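Local coordinates for protein UDP-L-Rhamnose Synthase (Acanthamoeba polyphaga mimivirus, PDB 7JID) that probably makes UDP-L-rhamnose as an NADP-dependent oxidoreductase with a Rossmann-type domain, and binds both NADP and UDP-rhamnose, at residues M56-R61 and P200-M205; K12-S17 and T193-M198; T177-Y182 and V222-I227; S229-R232 and N238-W241. All coordinates share one frame; numbering follows the deposited sequence. Where two conformers were deposited one is given.

Contact 1 (M56-R61 and P200-M205). With NAP (NADP nicotinamide-adenine-dinucleotide phosphate), chain D.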
# COMPACT_ATOMS: atom_id res chain seq x y z
N MET A 56 -11.70 1.49 -17.44
CA MET A 56 -11.46 0.13 -16.88
C MET A 56 -9.98 -0.05 -16.60
O MET A 56 -9.15 0.42 -17.36
CB MET A 56 -11.97 -0.98 -17.79
CG MET A 56 -13.38 -0.75 -18.35
SD MET A 56 -14.06 -2.18 -19.24
CE MET A 56 -14.72 -3.07 -17.83
N SER A 57 -9.71 -0.79 -15.53
CA SER A 57 -8.35 -1.11 -15.06
C SER A 57 -8.14 -2.63 -15.15
O SER A 57 -8.75 -3.39 -14.36
CB SER A 57 -8.11 -0.63 -13.66
OG SER A 57 -6.79 -0.99 -13.24
N PHE A 58 -7.23 -3.03 -16.02
CA PHE A 58 -6.72 -4.42 -16.15
C PHE A 58 -5.24 -4.46 -15.89
O PHE A 58 -4.52 -5.10 -16.66
CB PHE A 58 -7.13 -5.01 -17.49
CG PHE A 58 -8.61 -4.93 -17.73
CD1 PHE A 58 -9.49 -5.61 -16.91
CD2 PHE A 58 -9.13 -4.08 -18.70
CE1 PHE A 58 -10.86 -5.50 -17.06
CE2 PHE A 58 -10.50 -4.00 -18.87
CZ PHE A 58 -11.36 -4.67 -18.04
N ILE A 59 -4.80 -3.74 -14.86
CA ILE A 59 -3.35 -3.56 -14.61
C ILE A 59 -2.98 -4.38 -13.38
O ILE A 59 -3.80 -4.60 -12.46
CB ILE A 59 -2.92 -2.10 -14.44
CG1 ILE A 59 -3.44 -1.51 -13.13
CG2 ILE A 59 -3.31 -1.28 -15.67
CD1 ILE A 59 -3.03 -0.08 -12.85
N GLY A 60 -1.68 -4.65 -13.31
CA GLY A 60 -1.05 -5.20 -12.10
C GLY A 60 0.29 -5.81 -12.43
O GLY A 60 0.68 -5.84 -13.62
N ARG A 61 0.96 -6.29 -11.41
CA ARG A 61 2.31 -6.87 -11.55
C ARG A 61 2.25 -8.26 -10.95
O ARG A 61 2.07 -8.37 -9.74
CB ARG A 61 3.36 -5.95 -10.94
CG ARG A 61 4.79 -6.37 -11.26
CD ARG A 61 5.20 -6.17 -12.71
NE ARG A 61 4.67 -4.93 -13.24
CZ ARG A 61 4.54 -4.62 -14.52
NH1 ARG A 61 3.97 -3.48 -14.88
NH2 ARG A 61 4.94 -5.47 -15.46
N PRO A 200 -18.33 -10.93 -20.64
CA PRO A 200 -19.57 -10.26 -21.02
C PRO A 200 -20.37 -9.70 -19.85
O PRO A 200 -20.99 -8.66 -19.98
CB PRO A 200 -20.35 -11.38 -21.72
CG PRO A 200 -19.26 -12.25 -22.31
CD PRO A 200 -18.21 -12.27 -21.22
N VAL A 201 -20.39 -10.42 -18.73
CA VAL A 201 -21.08 -9.97 -17.51
C VAL A 201 -20.37 -8.70 -17.01
O VAL A 201 -21.07 -7.75 -16.63
CB VAL A 201 -21.08 -11.10 -16.49
CG1 VAL A 201 -21.53 -10.65 -15.14
CG2 VAL A 201 -21.92 -12.30 -16.94
N MET A 202 -19.04 -8.72 -16.98
CA MET A 202 -18.27 -7.58 -16.44
C MET A 202 -18.60 -6.34 -17.30
O MET A 202 -18.85 -5.28 -16.73
CB MET A 202 -16.76 -7.85 -16.46
CG MET A 202 -15.97 -6.59 -16.28
SD MET A 202 -14.25 -6.90 -16.11
CE MET A 202 -13.88 -7.46 -17.75
N ILE A 203 -18.59 -6.51 -18.62
CA ILE A 203 -18.90 -5.41 -19.57
C ILE A 203 -20.32 -4.92 -19.29
O ILE A 203 -20.56 -3.69 -19.33
CB ILE A 203 -18.70 -5.84 -21.03
CG1 ILE A 203 -17.21 -5.99 -21.33
CG2 ILE A 203 -19.36 -4.83 -21.97
CD1 ILE A 203 -16.87 -6.55 -22.66
N ASP A 204 -21.28 -5.84 -19.10
CA ASP A 204 -22.69 -5.46 -18.83
C ASP A 204 -22.74 -4.59 -17.57
O ASP A 204 -23.43 -3.57 -17.53
CB ASP A 204 -23.59 -6.70 -18.76
CG ASP A 204 -25.07 -6.33 -18.75
OD1 ASP A 204 -25.52 -5.83 -19.83
OD2 ASP A 204 -25.73 -6.45 -17.67
N MET A 205 -22.13 -5.05 -16.48
CA MET A 205 -22.06 -4.31 -15.20
C MET A 205 -21.47 -2.89 -15.39
O MET A 205 -22.07 -1.95 -14.85
CB MET A 205 -21.23 -5.11 -14.19
CG MET A 205 -21.98 -6.30 -13.70
SD MET A 205 -20.89 -7.33 -12.66
CE MET A 205 -21.39 -6.65 -11.07
PA NAP D . -0.93 -9.00 -17.78
O1A NAP D . -1.05 -9.72 -19.10
O2A NAP D . 0.41 -8.90 -17.12
O5B NAP D . -1.54 -7.57 -18.10
C5B NAP D . -1.32 -6.47 -17.22
C4B NAP D . -1.21 -5.12 -17.92
O4B NAP D . -1.16 -4.06 -16.98
C3B NAP D . 0.07 -5.10 -18.74
O3B NAP D . -0.38 -4.65 -20.04
C2B NAP D . 0.91 -4.06 -18.02
O2B NAP D . 1.58 -3.28 -18.97
C1B NAP D . -0.11 -3.17 -17.32
N9A NAP D . 0.32 -2.39 -16.18
C8A NAP D . 0.85 -2.84 -15.05
N7A NAP D . 1.07 -1.83 -14.20
C5A NAP D . 0.68 -0.70 -14.81
C6A NAP D . 0.70 0.66 -14.46
N6A NAP D . 1.17 1.01 -13.29
N1A NAP D . 0.22 1.55 -15.40
C2A NAP D . -0.26 1.11 -16.57
N3A NAP D . -0.30 -0.16 -17.00
C4A NAP D . 0.16 -1.08 -16.11
O3 NAP D . -1.90 -9.53 -16.61
PN NAP D . -3.46 -9.97 -16.75
O1N NAP D . -3.39 -11.40 -16.25
O2N NAP D . -4.16 -9.52 -17.97
O5D NAP D . -4.06 -9.21 -15.50
C5D NAP D . -4.70 -7.94 -15.41
C4D NAP D . -4.65 -7.50 -13.92
O4D NAP D . -5.96 -7.34 -13.47
C3D NAP D . -4.04 -8.61 -13.09
O3D NAP D . -3.73 -8.19 -11.71
C2D NAP D . -5.24 -9.56 -13.34
O2D NAP D . -5.40 -10.72 -12.50
C1D NAP D . -6.43 -8.66 -13.17
P2B NAP D . 3.16 -3.17 -18.98
O1X NAP D . 3.73 -4.39 -19.58
O2X NAP D . 3.25 -1.99 -19.96
O3X NAP D . 3.77 -2.87 -17.60

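Contact 2 (K12-S17 and T193-M198). With NAP (NADP nicotinamide-adenine-dinucleotide phosphate), chain D.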
# COMPACT_ATOMS: atom_id res chain seq x y z
N LYS A 12 -3.11 -3.68 -23.40
CA LYS A 12 -2.15 -4.58 -24.08
C LYS A 12 -1.95 -5.85 -23.27
O LYS A 12 -1.26 -6.76 -23.73
CB LYS A 12 -0.78 -3.91 -24.26
CG LYS A 12 -0.83 -2.61 -25.04
CD LYS A 12 -1.61 -2.71 -26.32
CE LYS A 12 -0.84 -2.20 -27.52
NZ LYS A 12 0.16 -3.20 -27.97
N GLY A 13 -2.51 -5.91 -22.07
CA GLY A 13 -2.33 -7.11 -21.25
C GLY A 13 -3.22 -8.25 -21.71
O GLY A 13 -4.07 -8.06 -22.62
N TRP A 14 -3.09 -9.41 -21.07
CA TRP A 14 -3.88 -10.59 -21.47
C TRP A 14 -5.38 -10.28 -21.36
O TRP A 14 -6.11 -10.45 -22.35
CB TRP A 14 -3.44 -11.79 -20.63
CG TRP A 14 -4.22 -13.03 -20.83
CD1 TRP A 14 -4.44 -13.68 -22.00
CD2 TRP A 14 -4.82 -13.82 -19.80
NE1 TRP A 14 -5.18 -14.82 -21.77
CE2 TRP A 14 -5.43 -14.93 -20.43
CE3 TRP A 14 -4.94 -13.68 -18.41
CZ2 TRP A 14 -6.12 -15.90 -19.71
CZ3 TRP A 14 -5.62 -14.64 -17.69
CH2 TRP A 14 -6.19 -15.75 -18.34
N ILE A 15 -5.86 -9.94 -20.16
CA ILE A 15 -7.30 -9.67 -19.95
C ILE A 15 -7.70 -8.39 -20.65
O ILE A 15 -8.75 -8.37 -21.25
CB ILE A 15 -7.67 -9.71 -18.46
CG1 ILE A 15 -7.28 -11.07 -17.88
CG2 ILE A 15 -9.13 -9.36 -18.28
CD1 ILE A 15 -7.65 -11.22 -16.42
N GLY A 16 -6.91 -7.32 -20.53
CA GLY A 16 -7.32 -6.05 -21.15
C GLY A 16 -7.48 -6.16 -22.65
O GLY A 16 -8.45 -5.56 -23.16
N SER A 17 -6.60 -6.89 -23.32
CA SER A 17 -6.70 -7.17 -24.77
C SER A 17 -8.03 -7.88 -25.06
O SER A 17 -8.71 -7.53 -26.03
CB SER A 17 -5.56 -8.03 -25.28
OG SER A 17 -4.34 -7.33 -25.29
N THR A 193 -12.62 -18.27 -12.19
CA THR A 193 -13.30 -17.36 -13.14
C THR A 193 -13.06 -17.85 -14.56
O THR A 193 -11.91 -17.83 -15.00
CB THR A 193 -12.76 -15.94 -13.00
OG1 THR A 193 -12.96 -15.47 -11.67
CG2 THR A 193 -13.47 -14.96 -13.91
N ILE A 194 -14.13 -18.25 -15.27
CA ILE A 194 -14.03 -18.55 -16.71
C ILE A 194 -14.25 -17.25 -17.48
O ILE A 194 -15.36 -16.73 -17.48
CB ILE A 194 -15.00 -19.66 -17.15
CG1 ILE A 194 -14.70 -20.96 -16.37
CG2 ILE A 194 -14.83 -19.84 -18.65
CD1 ILE A 194 -15.69 -22.02 -16.61
N LEU A 195 -13.17 -16.69 -18.03
CA LEU A 195 -13.23 -15.32 -18.59
C LEU A 195 -14.14 -15.31 -19.83
O LEU A 195 -14.82 -14.32 -20.01
CB LEU A 195 -11.82 -14.83 -18.93
CG LEU A 195 -10.96 -14.45 -17.74
CD1 LEU A 195 -9.56 -14.07 -18.20
CD2 LEU A 195 -11.57 -13.32 -16.93
N ASP A 196 -14.17 -16.39 -20.62
CA ASP A 196 -15.06 -16.42 -21.81
C ASP A 196 -16.51 -16.19 -21.38
O ASP A 196 -17.23 -15.49 -22.07
CB ASP A 196 -14.88 -17.70 -22.60
CG ASP A 196 -13.45 -17.95 -22.99
OD1 ASP A 196 -13.09 -17.60 -24.13
OD2 ASP A 196 -12.70 -18.51 -22.16
N GLN A 197 -16.91 -16.72 -20.24
CA GLN A 197 -18.28 -16.62 -19.71
C GLN A 197 -18.50 -15.31 -18.96
O GLN A 197 -19.64 -14.77 -19.01
CB GLN A 197 -18.55 -17.85 -18.83
CG GLN A 197 -18.65 -19.10 -19.68
CD GLN A 197 -18.59 -20.37 -18.87
OE1 GLN A 197 -18.79 -20.34 -17.65
NE2 GLN A 197 -18.32 -21.48 -19.55
N MET A 198 -17.49 -14.79 -18.27
CA MET A 198 -17.77 -13.73 -17.29
C MET A 198 -17.31 -12.36 -17.81
O MET A 198 -17.75 -11.38 -17.25
CB MET A 198 -17.18 -14.11 -15.93
CG MET A 198 -17.76 -15.42 -15.44
SD MET A 198 -17.46 -15.77 -13.68
CE MET A 198 -18.54 -14.53 -12.96
PA NAP D . -0.93 -9.00 -17.78
O1A NAP D . -1.05 -9.72 -19.10
O2A NAP D . 0.41 -8.90 -17.12
O5B NAP D . -1.54 -7.57 -18.10
C5B NAP D . -1.32 -6.47 -17.22
C4B NAP D . -1.21 -5.12 -17.92
O4B NAP D . -1.16 -4.06 -16.98
C3B NAP D . 0.07 -5.10 -18.74
O3B NAP D . -0.38 -4.65 -20.04
C2B NAP D . 0.91 -4.06 -18.02
O2B NAP D . 1.58 -3.28 -18.97
C1B NAP D . -0.11 -3.17 -17.32
N9A NAP D . 0.32 -2.39 -16.18
C8A NAP D . 0.85 -2.84 -15.05
N7A NAP D . 1.07 -1.83 -14.20
C5A NAP D . 0.68 -0.70 -14.81
C6A NAP D . 0.70 0.66 -14.46
N6A NAP D . 1.17 1.01 -13.29
N1A NAP D . 0.22 1.55 -15.40
C2A NAP D . -0.26 1.11 -16.57
N3A NAP D . -0.30 -0.16 -17.00
C4A NAP D . 0.16 -1.08 -16.11
O3 NAP D . -1.90 -9.53 -16.61
PN NAP D . -3.46 -9.97 -16.75
O1N NAP D . -3.39 -11.40 -16.25
O2N NAP D . -4.16 -9.52 -17.97
O5D NAP D . -4.06 -9.21 -15.50
C5D NAP D . -4.70 -7.94 -15.41
C4D NAP D . -4.65 -7.50 -13.92
O4D NAP D . -5.96 -7.34 -13.47
C3D NAP D . -4.04 -8.61 -13.09
O3D NAP D . -3.73 -8.19 -11.71
C2D NAP D . -5.24 -9.56 -13.34
O2D NAP D . -5.40 -10.72 -12.50
C1D NAP D . -6.43 -8.66 -13.17
P2B NAP D . 3.16 -3.17 -18.98
O1X NAP D . 3.73 -4.39 -19.58
O2X NAP D . 3.25 -1.99 -19.96
O3X NAP D . 3.77 -2.87 -17.60

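Contact 3 (T177-Y182 and V222-I227). With AWU ([[(2~{R},3~{S},4~{R},5~{R})-5-[2,4-bis(oxidanylidene)pyrimidin-1-yl]-3,4-bis(oxidanyl)oxolan-2-yl]methoxy-oxidanyl-phosphoryl] [(2~{R},3~{R},4~{R},5~{R},6~{S})-6-methyl-3,4,5-tris(oxidanyl)oxan-2-yl] hydrogen phosphate), chain C; EDO (1,2-ethanediol), chain I.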
# COMPACT_ATOMS: atom_id res chain seq x y z
N THR A 177 -3.84 -23.83 -18.86
CA THR A 177 -2.51 -23.92 -19.54
C THR A 177 -1.43 -24.16 -18.48
O THR A 177 -0.52 -25.03 -18.67
CB THR A 177 -2.19 -22.68 -20.37
OG1 THR A 177 -3.36 -22.42 -21.15
CG2 THR A 177 -0.98 -22.89 -21.25
N LYS A 178 -1.47 -23.37 -17.43
CA LYS A 178 -0.45 -23.46 -16.37
C LYS A 178 -0.48 -24.86 -15.76
O LYS A 178 0.61 -25.49 -15.71
CB LYS A 178 -0.62 -22.33 -15.35
CG LYS A 178 -0.19 -21.00 -15.94
CD LYS A 178 0.09 -19.90 -14.97
CE LYS A 178 -1.17 -19.49 -14.27
NZ LYS A 178 -0.86 -18.49 -13.22
N ILE A 179 -1.63 -25.38 -15.34
CA ILE A 179 -1.60 -26.65 -14.55
C ILE A 179 -1.23 -27.81 -15.48
O ILE A 179 -0.57 -28.74 -14.99
CB ILE A 179 -2.86 -26.89 -13.71
CG1 ILE A 179 -4.11 -27.14 -14.55
CG2 ILE A 179 -3.01 -25.75 -12.72
CD1 ILE A 179 -5.27 -27.72 -13.77
N LEU A 180 -1.50 -27.71 -16.79
CA LEU A 180 -1.07 -28.74 -17.77
C LEU A 180 0.45 -28.75 -17.82
O LEU A 180 1.02 -29.84 -18.10
CB LEU A 180 -1.67 -28.47 -19.15
CG LEU A 180 -3.11 -28.92 -19.34
CD1 LEU A 180 -3.68 -28.36 -20.64
CD2 LEU A 180 -3.25 -30.44 -19.30
N SER A 181 1.10 -27.64 -17.49
CA SER A 181 2.58 -27.47 -17.66
C SER A 181 3.31 -27.95 -16.41
O SER A 181 4.55 -28.12 -16.48
CB SER A 181 2.94 -26.04 -18.00
OG SER A 181 2.97 -25.22 -16.84
N TYR A 182 2.61 -28.16 -15.29
CA TYR A 182 3.26 -28.34 -13.97
C TYR A 182 3.52 -29.84 -13.74
O TYR A 182 2.60 -30.64 -13.91
CB TYR A 182 2.42 -27.72 -12.84
CG TYR A 182 2.41 -26.21 -12.81
CD1 TYR A 182 3.46 -25.44 -13.29
CD2 TYR A 182 1.32 -25.52 -12.27
CE1 TYR A 182 3.43 -24.05 -13.27
CE2 TYR A 182 1.27 -24.14 -12.27
CZ TYR A 182 2.33 -23.38 -12.74
OH TYR A 182 2.33 -22.00 -12.73
N VAL A 222 -14.16 -26.08 -7.89
CA VAL A 222 -13.56 -27.13 -8.72
C VAL A 222 -12.13 -27.30 -8.26
O VAL A 222 -11.47 -26.33 -7.83
CB VAL A 222 -13.65 -26.79 -10.22
CG1 VAL A 222 -12.74 -25.61 -10.59
CG2 VAL A 222 -13.42 -28.03 -11.06
N SER A 223 -11.62 -28.50 -8.39
CA SER A 223 -10.20 -28.78 -8.06
C SER A 223 -9.39 -28.97 -9.32
O SER A 223 -9.94 -29.29 -10.38
CB SER A 223 -10.03 -29.99 -7.19
OG SER A 223 -10.35 -31.15 -7.93
N HIS A 224 -8.10 -28.88 -9.15
CA HIS A 224 -7.12 -29.16 -10.23
C HIS A 224 -7.38 -30.59 -10.72
O HIS A 224 -7.35 -30.82 -11.93
CB HIS A 224 -5.70 -28.99 -9.70
CG HIS A 224 -5.41 -27.72 -8.97
ND1 HIS A 224 -6.14 -27.31 -7.85
CD2 HIS A 224 -4.47 -26.79 -9.17
CE1 HIS A 224 -5.62 -26.18 -7.40
NE2 HIS A 224 -4.63 -25.84 -8.20
N ASN A 225 -7.56 -31.53 -9.81
CA ASN A 225 -7.79 -32.92 -10.23
C ASN A 225 -9.06 -33.03 -11.04
O ASN A 225 -9.06 -33.79 -12.02
CB ASN A 225 -7.81 -33.85 -9.03
CG ASN A 225 -6.44 -34.17 -8.48
OD1 ASN A 225 -5.41 -33.78 -9.03
ND2 ASN A 225 -6.46 -34.84 -7.34
N GLU A 226 -10.13 -32.33 -10.68
CA GLU A 226 -11.38 -32.45 -11.46
C GLU A 226 -11.15 -31.92 -12.89
O GLU A 226 -11.63 -32.53 -13.86
CB GLU A 226 -12.55 -31.70 -10.85
CG GLU A 226 -13.15 -32.35 -9.64
CD GLU A 226 -14.14 -31.44 -8.95
OE1 GLU A 226 -13.69 -30.41 -8.49
OE2 GLU A 226 -15.34 -31.76 -8.89
N ILE A 227 -10.40 -30.82 -13.03
CA ILE A 227 -10.10 -30.21 -14.35
C ILE A 227 -9.23 -31.16 -15.17
O ILE A 227 -9.61 -31.44 -16.33
CB ILE A 227 -9.41 -28.84 -14.21
CG1 ILE A 227 -10.36 -27.83 -13.57
CG2 ILE A 227 -8.93 -28.37 -15.59
CD1 ILE A 227 -9.63 -26.61 -13.11
PA AWU C . 0.49 -20.13 -10.21
O1A AWU C . 1.67 -19.98 -9.32
O2A AWU C . 0.72 -20.57 -11.64
O3A AWU C . -0.40 -18.79 -10.50
PB AWU C . -0.51 -17.45 -9.55
O1B AWU C . -0.83 -17.72 -8.07
O2B AWU C . 0.68 -16.53 -9.90
O3B AWU C . -1.86 -16.88 -10.19
C5' AWU C . -3.27 -13.54 -9.97
O5' AWU C . -2.65 -14.72 -10.46
C4' AWU C . -4.74 -13.81 -9.72
O4' AWU C . -5.38 -12.70 -9.05
C3' AWU C . -4.87 -15.02 -8.84
O3' AWU C . -6.21 -15.42 -8.86
C2' AWU C . -4.08 -16.22 -9.35
C1' AWU C . -2.71 -15.86 -9.71
N1 AWU C . 0.46 -25.12 -8.79
C2 AWU C . 0.66 -26.49 -8.80
O2 AWU C . -0.31 -27.27 -8.70
N3 AWU C . 1.93 -26.96 -9.05
C4 AWU C . 3.00 -26.12 -9.14
O4 AWU C . 4.14 -26.64 -9.40
C5 AWU C . 2.78 -24.74 -9.15
C6 AWU C . 1.52 -24.24 -8.87
C1C AWU C . -0.91 -24.57 -8.54
C2C AWU C . -1.02 -23.47 -7.48
C3C AWU C . -2.26 -22.68 -7.97
C4C AWU C . -2.13 -22.84 -9.45
C5C AWU C . -1.68 -21.61 -10.21
C6' AWU C . -3.04 -12.51 -11.06
O2' AWU C . -4.67 -16.62 -10.57
O2C AWU C . -1.26 -24.08 -6.23
O3C AWU C . -3.46 -23.33 -7.60
O4C AWU C . -1.15 -23.84 -9.73
O5C AWU C . -0.50 -21.12 -9.53
C1 EDO I . -0.01 -32.02 -15.38
O1 EDO I . 1.18 -32.51 -14.77
C2 EDO I . -0.44 -32.90 -16.50
O2 EDO I . 0.11 -32.51 -17.75

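Contact 4 (S229-R232 and N238-W241). With EDO (1,2-ethanediol), chain H.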
# COMPACT_ATOMS: atom_id res chain seq x y z
N SER A 229 -8.87 -34.35 -14.82
CA SER A 229 -9.74 -35.54 -15.10
C SER A 229 -10.69 -35.26 -16.30
O SER A 229 -10.87 -36.16 -17.15
CB SER A 229 -10.47 -35.98 -13.87
OG SER A 229 -9.58 -36.49 -12.90
N LEU A 230 -11.28 -34.07 -16.43
CA LEU A 230 -12.11 -33.76 -17.62
C LEU A 230 -11.27 -33.76 -18.89
O LEU A 230 -11.74 -34.26 -19.92
CB LEU A 230 -12.79 -32.43 -17.45
CG LEU A 230 -13.96 -32.43 -16.48
CD1 LEU A 230 -14.39 -31.00 -16.20
CD2 LEU A 230 -15.13 -33.25 -17.05
N ILE A 231 -10.07 -33.18 -18.84
CA ILE A 231 -9.22 -33.13 -20.05
C ILE A 231 -8.90 -34.58 -20.44
O ILE A 231 -9.01 -34.91 -21.63
CB ILE A 231 -7.97 -32.29 -19.78
CG1 ILE A 231 -8.35 -30.83 -19.60
CG2 ILE A 231 -6.94 -32.54 -20.86
CD1 ILE A 231 -7.25 -29.94 -19.04
N ARG A 232 -8.58 -35.40 -19.46
CA ARG A 232 -8.24 -36.82 -19.71
C ARG A 232 -9.45 -37.53 -20.33
O ARG A 232 -9.31 -38.18 -21.39
CB ARG A 232 -7.84 -37.52 -18.42
CG ARG A 232 -7.51 -39.01 -18.57
CD ARG A 232 -7.41 -39.67 -17.20
NE ARG A 232 -8.70 -39.57 -16.54
CZ ARG A 232 -8.90 -39.51 -15.24
NH1 ARG A 232 -7.89 -39.48 -14.38
NH2 ARG A 232 -10.14 -39.39 -14.79
N ASN A 238 -4.57 -40.90 -22.18
CA ASN A 238 -3.20 -41.21 -21.72
C ASN A 238 -2.82 -40.27 -20.55
O ASN A 238 -1.85 -40.58 -19.83
CB ASN A 238 -2.18 -41.14 -22.87
CG ASN A 238 -2.37 -42.21 -23.93
OD1 ASN A 238 -2.67 -41.91 -25.10
ND2 ASN A 238 -2.18 -43.45 -23.53
N LEU A 239 -3.57 -39.17 -20.34
CA LEU A 239 -3.12 -38.07 -19.44
C LEU A 239 -3.04 -38.61 -18.02
O LEU A 239 -4.05 -39.16 -17.54
CB LEU A 239 -4.09 -36.89 -19.49
CG LEU A 239 -3.62 -35.66 -18.70
CD1 LEU A 239 -2.33 -35.12 -19.26
CD2 LEU A 239 -4.68 -34.58 -18.68
N THR A 240 -1.89 -38.38 -17.38
CA THR A 240 -1.61 -38.72 -15.97
C THR A 240 -0.81 -37.55 -15.37
O THR A 240 -0.17 -36.74 -16.12
CB THR A 240 -0.88 -40.07 -15.85
OG1 THR A 240 0.36 -39.98 -16.54
CG2 THR A 240 -1.69 -41.21 -16.41
N TRP A 241 -0.89 -37.43 -14.06
CA TRP A 241 -0.15 -36.38 -13.33
C TRP A 241 0.17 -36.87 -11.93
O TRP A 241 -0.55 -37.74 -11.40
CB TRP A 241 -0.94 -35.06 -13.34
CG TRP A 241 -2.29 -35.15 -12.72
CD1 TRP A 241 -2.63 -34.84 -11.44
CD2 TRP A 241 -3.51 -35.61 -13.35
NE1 TRP A 241 -3.96 -35.05 -11.23
CE2 TRP A 241 -4.53 -35.52 -12.38
CE3 TRP A 241 -3.86 -36.06 -14.62
CZ2 TRP A 241 -5.85 -35.90 -12.64
CZ3 TRP A 241 -5.17 -36.42 -14.88
CH2 TRP A 241 -6.15 -36.33 -13.90
C1 EDO H . -3.16 -39.73 -11.88
O1 EDO H . -2.94 -39.42 -13.22
C2 EDO H . -4.25 -38.92 -11.29
O2 EDO H . -3.84 -38.08 -10.24
O HOH W 1 -5.02 -40.16 -15.00

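Contact 1 (M56-R61 and P200-M205)
The backbones stay well apart where the end of strand 54-57 passes helix 195-207, with 9.7 Å between the CA atoms of M56 and I203, and the side chains of M56, F58 and M202 bridge the gap. M56 and M202 reach for each other tip to tip, the methyl CE of M56 lying 4.0 Å from CG of M202. M202 leaves its helix with CG anti to the backbone N (chi1 164°) and turns at chi3, which brings sulfur and methyl together to the F58 ring. Its SD lies in the plane of that ring, at the edge, 5.1 Å from the centroid, a Met-aromatic contact; its CE touches CE1 of F58 at 3.7 Å. V19 of helix 14-25 also packs against both F58 and M202. Past F58 the chain turns to the cofactor: I59 lays CG2 against the adenine, 3.5 Å from N3A of NADP, and R61 sends NH1 to phosphate oxygen O3X in a nearly straight 2.8 Å hydrogen bond (177°). D85 holds NE of R61 in a salt bridge. A cofactor loop at the end of a parallel strand is characteristic of Rossmann-type domains, here with an arginine bound to the 2'-phosphate, consistent with the use of NADP.

Contact 2 (K12-S17 and T193-M198)
This is a small, buried apolar contact between the N-terminal turns of helices 14-25 and 195-207, beside the NADP diphosphate. A single methyl does most of the work: CD1 of L195 lies over the six-membered ring of W14, 4.2 Å from its centroid, in a CH-pi contact, and also meets CG1 of I15 at 3.8 Å. The W14 indole is carried to it by a side chain with CG anti to the backbone N (chi1 175°), while I15 and L195 meet at about a right angle. The same two residues of helix 14-25 hold the cofactor through their backbones. W14 N donates to O1A of NADP at 2.9 Å. I15 N donates to O2N of NADP at 2.8 Å. Both bonds are nearly straight, and each phosphate receives one amide of the first turn. G13, the N-cap residue, lies against the cofactor near O5B. A helix start pointing its amides at a dinucleotide diphosphate, probably aided by the helix dipole, is the glycine-rich phosphate-binding turn of the Rossmann fold.

Contact 3 (T177-Y182 and V222-I227)
Beside the place where I179 meets H224, the Y182 ring is covered in an unusual way: K178 O stands 3.4 Å above its centre on one face, while uracil C5 of UDP-rhamnose lies over the opposite face, offset toward the rim. CG2 of I179 touches CD2 of H224 at 4.0 Å, and CD1 of I179 meets CG2 of I227 at 4.1 Å, with those two side chains at about a right angle. I179 carries CG1 between its backbone N and carbonyl carbon (chi1 67°), which turns CG2 to the imidazole. NE2 of H224 shares a 2.8 Å hydrogen bond with ribose oxygen O3C of the ligand. K178 NZ bonds the bridging O3A at 2.8 Å and O2A at 3.1 Å, probably offsetting diphosphate charge. At the start of helix 224-234, S223 and E226 form a capping box: E226 N donates to S223 OG at 3.0 Å, and S223 N to E226 OE1. K178, Y182 and H224 line the nucleotide-sugar pocket, and the I179 packing joins the two segments that carry them.

Contact 4 (S229-R232 and N238-W241)
R232 and L239 meet where helix 224-234 is followed by a loop that doubles back on it near the protein surface and leads into strand 242-243 of the small two-stranded parallel sheet. The two CA atoms are only 5.3 Å apart, and CB of R232 rests 4.0 Å from CB of L239. L239 sends CD2 to CG2 of I231 at 3.7 Å, a further apolar contact. Next comes W241, whose six-membered end abuts the helix: its CH2 lies 3.5 Å from the backbone N of S229, and OG of S229 sits in the plane of the indole at its edge. The R232 chain bends at chi3 (62°), bringing NH1 to 3.6 Å from CH2 of W241, with the guanidinium and indole planes 20° apart. A shell further out, the polar ends find their partners. N225, one turn earlier on the helix, takes the indole NE1-H on its OD1 and the S229 hydroxyl on its backbone O, fixing both groups that meet at the ring edge. I231 also packs against I176 of helix 175-181. A 1,2-ethanediol, probably from the crystallisation liquor, covers one face of the indole and accepts from N of W241. One water, held in the plane of the guanidinium, accepts from NH1 of R232 at 3.0 Å and donates to O of L239 at 2.9 Å.

The four contacts form two neighbouring pairs. Contacts 1 and 2 have centres 8 Å apart and share helix 195-207; F58 packs on G16 and I15 of helix 14-25, and both contacts touch NADP beside the parallel sheet. Contacts 3 and 4, centres 10 Å apart, share helix 224-234 and also touch where L180 packs on I231. Between the pairs, contacts 2 and 3 lie 18 Å apart by centres, and contacts 1 and 4 lie 32 Å apart. Along the chain the segments of contacts 1, 2 and 3 alternate, whereas contact 4 follows after all of them. The chain thus supplies the cofactor segments first and the nucleotide-sugar segments later, and helix 195-207, between the latter in sequence, packs back against the cofactor side.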